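Local coordinates for putative GntR-family transcriptional regulator (Bordetella bronchiseptica RB50, PDB 3CNV), which probably regulates transcription in response to a small effector molecule, which its UTRA-type ligand-binding domain is thought to sense, at residues C[87-90]-C[91-94]. Numbering follows the deposited sequence.
Sequences PLYG and LFES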
loop_
_atom_site.group_PDB
_atom_site.type_symbol
_atom_site.label_atom_id
_atom_site.label_comp_id
_atom_site.label_asym_id
_atom_site.label_seq_id
_atom_site.Cartn_x
_atom_site.Cartn_y
_atom_site.Cartn_z
ATOM N N PRO C 87 10.817 -16.234 -12.995
ATOM C CA PRO C 87 10.320 -14.893 -13.179
ATOM C C PRO C 87 11.473 -13.899 -13.214
ATOM O O PRO C 87 12.527 -14.094 -12.555
ATOM C CB PRO C 87 9.420 -14.701 -11.962
ATOM C CG PRO C 87 9.388 -15.999 -11.230
ATOM C CD PRO C 87 10.524 -16.803 -11.663
ATOM N N LEU C 88 11.316 -12.839 -13.989
ATOM C CA LEU C 88 12.397 -11.829 -14.071
ATOM C C LEU C 88 12.913 -11.282 -12.706
ATOM O O LEU C 88 14.123 -11.196 -12.493
ATOM C CB LEU C 88 11.990 -10.645 -14.936
ATOM C CG LEU C 88 11.829 -10.966 -16.434
ATOM C CD1 LEU C 88 11.355 -9.744 -17.237
ATOM C CD2 LEU C 88 13.167 -11.419 -16.954
ATOM N N TYR C 89 12.019 -10.808 -11.840
ATOM C CA TYR C 89 12.467 -10.232 -10.560
ATOM C C TYR C 89 13.234 -11.255 -9.778
ATOM O O TYR C 89 14.195 -10.937 -9.095
ATOM C CB TYR C 89 11.353 -9.589 -9.714
ATOM C CG TYR C 89 10.853 -8.304 -10.277
ATOM C CD1 TYR C 89 11.656 -7.163 -10.327
ATOM C CD2 TYR C 89 9.553 -8.205 -10.689
ATOM C CE1 TYR C 89 11.166 -5.970 -10.849
ATOM C CE2 TYR C 89 9.037 -7.023 -11.186
ATOM C CZ TYR C 89 9.838 -5.917 -11.276
ATOM O OH TYR C 89 9.270 -4.767 -11.787
ATOM N N GLY C 90 12.833 -12.500 -9.908
ATOM C CA GLY C 90 13.571 -13.587 -9.202
ATOM C C GLY C 90 14.949 -13.762 -9.811
ATOM O O GLY C 90 15.931 -13.977 -9.103
ATOM N N LEU C 91 15.037 -13.660 -11.139
ATOM C CA LEU C 91 16.322 -13.728 -11.855
ATOM C C LEU C 91 17.232 -12.558 -11.411
ATOM O O LEU C 91 18.413 -12.731 -11.174
ATOM C CB LEU C 91 16.144 -13.649 -13.373
ATOM C CG LEU C 91 17.435 -13.604 -14.204
ATOM C CD1 LEU C 91 18.171 -15.031 -14.118
ATOM C CD2 LEU C 91 17.225 -13.189 -15.698
ATOM N N PHE C 92 16.669 -11.362 -11.313
ATOM C CA PHE C 92 17.467 -10.193 -10.964
ATOM C C PHE C 92 18.042 -10.402 -9.560
ATOM O O PHE C 92 19.167 -10.040 -9.283
ATOM C CB PHE C 92 16.678 -8.880 -11.023
ATOM C CG PHE C 92 16.057 -8.562 -12.362
ATOM C CD1 PHE C 92 16.538 -9.139 -13.531
ATOM C CD2 PHE C 92 15.018 -7.626 -12.443
ATOM C CE1 PHE C 92 15.977 -8.826 -14.762
ATOM C CE2 PHE C 92 14.456 -7.285 -13.670
ATOM C CZ PHE C 92 14.949 -7.884 -14.838
ATOM N N GLU C 93 17.250 -11.010 -8.698
ATOM C CA GLU C 93 17.668 -11.303 -7.312
ATOM C C GLU C 93 18.780 -12.325 -7.278
ATOM O O GLU C 93 19.875 -12.079 -6.747
ATOM C CB GLU C 93 16.497 -11.834 -6.427
ATOM C CG GLU C 93 15.717 -10.776 -5.740
ATOM C CD GLU C 93 14.468 -11.255 -4.912
ATOM O OE1 GLU C 93 14.225 -12.491 -4.796
ATOM O OE2 GLU C 93 13.730 -10.335 -4.400
ATOM N N SER C 94 18.486 -13.479 -7.851
ATOM C CA SER C 94 19.421 -14.603 -7.766
ATOM C C SER C 94 20.695 -14.487 -8.588
ATOM O O SER C 94 21.756 -14.915 -8.124
ATOM C CB SER C 94 18.747 -15.915 -8.189
ATOM O OG SER C 94 17.648 -16.030 -7.331
#
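The first turns of helix 88-96, packed against the antiparallel sheet of the UTRA domain, join Pro87 through Gly90 to Leu91 through Ser94. Pro87 is the N-cap; its ring suits a position whose backbone N needs no hydrogen, while its O accepts a hydrogen bond from Leu91 N at 2.9 Å. The i to i+4 pattern continues with Phe92 N to Leu88 O at 2.8 Å, Glu93 N to Tyr89 O, and Ser94 N to Gly90 O.

Side chains of the buried flank meet around Phe92. With CG anti to its carbonyl carbon (chi1 -58°), the phenyl leans back toward the helix start and lays one face over Leu88 O, which stands 3.2 Å above the ring plane near the rim. Phe92 CZ also reaches Leu88 CB at 4.0 Å. Phe92 CD2 touches Tyr89 CD1 at 4.0 Å, the ring planes at 85° in an oblique meeting that is neither a stack nor edge-to-face. Apolar side chains suit the buried sides, where Leu88 and Phe92 pack on Leu66 of strand 59-69 and Leu88 and Leu91 meet Leu81 of helix 78-83. A tyrosine suits position 89 because its OH hydrogen-bonds Glu144 OE1 and Arg133 NH1, and Glu93 the less buried flank, its OE1 accepting a hydrogen bond from Arg2 N of the second subunit.

Leu91, Phe92, Glu93 and Ser94 thus find i-4 acceptors, whereas the first-turn amides of Leu88 and Tyr89 have none and hydrogen-bond a citrate, probably from the crystallisation liquor, at what could be a site for an anionic group of an effector.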